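Local coordinates for polymerase nucleotidyl transferase domain-containing protein (PDB 1YLQ) that is an uncharacterised archaeal protein of the nucleotidyltransferase family that probably transfers nucleotidyl groups, at residues K8-K13 with F57-K62. Numbering follows the deposited sequence.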
loop_
_atom_site.group_PDB
_atom_site.type_symbol
_atom_site.label_atom_id
_atom_site.label_comp_id
_atom_site.label_asym_id
_atom_site.label_seq_id
_atom_site.Cartn_x
_atom_site.Cartn_y
_atom_site.Cartn_z
ATOM N N LYS A 8 6.703 -7.536 -8.589
ATOM C CA LYS A 8 7.899 -8.396 -8.550
ATOM C C LYS A 8 7.944 -9.110 -9.907
ATOM O O LYS A 8 9.012 -9.268 -10.505
ATOM C CB LYS A 8 7.839 -9.381 -7.361
ATOM C CG LYS A 8 9.155 -10.219 -7.012
ATOM C CD LYS A 8 10.045 -9.503 -5.932
ATOM C CE LYS A 8 11.474 -10.140 -5.706
ATOM N NZ LYS A 8 12.676 -9.238 -6.018
ATOM N N GLU A 9 6.785 -9.521 -10.425
ATOM C CA GLU A 9 6.796 -10.294 -11.676
ATOM C C GLU A 9 7.230 -9.526 -12.916
ATOM O O GLU A 9 8.102 -9.996 -13.639
ATOM C CB GLU A 9 5.514 -11.077 -11.879
ATOM C CG GLU A 9 5.513 -12.300 -10.954
ATOM C CD GLU A 9 6.913 -12.974 -10.825
ATOM O OE1 GLU A 9 7.300 -13.801 -11.702
ATOM O OE2 GLU A 9 7.633 -12.685 -9.841
ATOM N N ILE A 10 6.650 -8.349 -13.126
ATOM C CA ILE A 10 7.058 -7.420 -14.179
ATOM C C ILE A 10 8.554 -7.099 -14.047
ATOM O O ILE A 10 9.279 -7.075 -15.034
ATOM C CB ILE A 10 6.213 -6.107 -14.094
ATOM C CG1 ILE A 10 4.757 -6.417 -14.465
ATOM C CG2 ILE A 10 6.843 -4.949 -14.948
ATOM C CD1 ILE A 10 3.726 -5.449 -13.873
ATOM N N THR A 11 9.010 -6.862 -12.822
ATOM C CA THR A 11 10.373 -6.384 -12.600
ATOM C C THR A 11 11.337 -7.506 -13.011
ATOM O O THR A 11 12.243 -7.311 -13.850
ATOM C CB THR A 11 10.599 -6.016 -11.112
ATOM O OG1 THR A 11 9.789 -4.890 -10.778
ATOM C CG2 THR A 11 12.106 -5.733 -10.789
ATOM N N LYS A 12 11.105 -8.686 -12.458
ATOM C CA LYS A 12 12.029 -9.790 -12.663
ATOM C C LYS A 12 12.021 -10.330 -14.117
ATOM O O LYS A 12 13.011 -10.927 -14.565
ATOM C CB LYS A 12 11.746 -10.904 -11.659
ATOM C CG LYS A 12 12.263 -10.664 -10.221
ATOM C CD LYS A 12 13.460 -9.687 -10.128
ATOM C CE LYS A 12 14.550 -10.232 -9.191
ATOM N NZ LYS A 12 14.097 -11.436 -8.446
ATOM N N LYS A 13 10.924 -10.080 -14.846
ATOM C CA LYS A 13 10.834 -10.410 -16.275
ATOM C C LYS A 13 11.782 -9.560 -17.128
ATOM O O LYS A 13 12.363 -10.030 -18.117
ATOM C CB LYS A 13 9.411 -10.222 -16.773
ATOM C CG LYS A 13 9.214 -10.808 -18.136
ATOM C CD LYS A 13 7.839 -10.570 -18.745
ATOM C CE LYS A 13 7.952 -10.982 -20.227
ATOM N NZ LYS A 13 6.754 -10.603 -21.024
ATOM N N PHE A 57 10.629 2.215 -16.435
ATOM C CA PHE A 57 9.730 3.146 -15.754
ATOM C C PHE A 57 8.408 3.330 -16.491
ATOM O O PHE A 57 7.343 3.342 -15.843
ATOM C CB PHE A 57 10.394 4.491 -15.445
ATOM C CG PHE A 57 9.500 5.469 -14.737
ATOM C CD1 PHE A 57 9.453 5.497 -13.320
ATOM C CD2 PHE A 57 8.800 6.436 -15.440
ATOM C CE1 PHE A 57 8.681 6.461 -12.642
ATOM C CE2 PHE A 57 7.988 7.391 -14.758
ATOM C CZ PHE A 57 7.931 7.401 -13.375
ATOM N N GLY A 58 8.456 3.468 -17.820
ATOM C CA GLY A 58 7.253 3.634 -18.605
ATOM C C GLY A 58 6.341 2.411 -18.477
ATOM O O GLY A 58 5.128 2.535 -18.265
ATOM N N LYS A 59 6.943 1.231 -18.602
ATOM C CA LYS A 59 6.238 -0.059 -18.424
ATOM C C LYS A 59 5.535 -0.169 -17.055
ATOM O O LYS A 59 4.338 -0.480 -16.977
ATOM C CB LYS A 59 7.241 -1.214 -18.520
ATOM C CG LYS A 59 6.789 -2.354 -19.413
ATOM C CD LYS A 59 7.426 -3.664 -19.002
ATOM C CE LYS A 59 8.930 -3.666 -19.172
ATOM N NZ LYS A 59 9.388 -4.219 -20.514
ATOM N N ILE A 60 6.283 0.055 -15.976
ATOM C CA ILE A 60 5.742 -0.198 -14.651
ATOM C C ILE A 60 4.667 0.818 -14.246
ATOM O O ILE A 60 3.645 0.432 -13.634
ATOM C CB ILE A 60 6.850 -0.412 -13.570
ATOM C CG1 ILE A 60 6.261 -1.155 -12.349
ATOM C CG2 ILE A 60 7.457 0.886 -13.121
ATOM C CD1 ILE A 60 6.998 -2.463 -11.994
ATOM N N THR A 61 4.859 2.093 -14.596
ATOM C CA THR A 61 3.841 3.123 -14.261
ATOM C C THR A 61 2.547 3.035 -15.079
ATOM O O THR A 61 1.459 3.336 -14.556
ATOM C CB THR A 61 4.359 4.590 -14.348
ATOM O OG1 THR A 61 4.967 4.824 -15.622
ATOM C CG2 THR A 61 5.367 4.885 -13.197
ATOM N N LYS A 62 2.659 2.637 -16.346
ATOM C CA LYS A 62 1.477 2.377 -17.176
ATOM C C LYS A 62 0.656 1.216 -16.584
ATOM O O LYS A 62 -0.559 1.258 -16.559
ATOM C CB LYS A 62 1.880 2.093 -18.628
ATOM C CG LYS A 62 0.814 1.437 -19.484
ATOM C CD LYS A 62 1.397 0.886 -20.777
ATOM C CE LYS A 62 0.410 -0.029 -21.486
ATOM N NZ LYS A 62 0.952 -0.546 -22.783
#
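Ile10 and Ile60 face each other where two helices run nearly antiparallel, the local axes 10.8 Å apart at 163° and the CA atoms of these two residues 7.4 Å from each other. The contact is small and apolar, with no hydrogen bond crossing between 8-13 and 57-62. At its middle the methyl CG2 of Ile10 meets the methyl CD1 of Ile60 at 3.9 Å. The two branches are presented differently: Ile10 offers the short one, whereas Ile60 extends its long one, with CG1 anti to the backbone N (chi1 -160°), so that the CG1-CD1 branch reaches across to helix 8-13. That same CD1 methyl also lies 3.9 Å from OG1 of Thr11, so one methyl touches two consecutive side chains of helix 8-13. This contact with the hydroxyl oxygen is van der Waals in nature; OG1 is hydrogen-bonded within its own helix to the carbonyl O of Ile7.

Toward the more exposed side, CD of Lys59 approaches Ile10 CG2 at 4.3 Å, adding the aliphatic part of the lysine to the flank of the isoleucine. NZ of Lys59 forms a salt bridge with Glu55 one turn earlier and a weak, long ion pair with Asp14, the latter a loose polar link between the two helices beside the apolar contact.

Helices 3-14 and 50-63 thus pack side by side in the nucleotidyltransferase domain. Beneath them lies the mixed sheet: Thr11 rests on Ile20 of strand 19-23 and also touches Phe56, while Ile60 packs on Phe71 of strand 69-74. Ile10 also touches Lys63 at the end of helix 50-63 and Phe64 in the loop that follows.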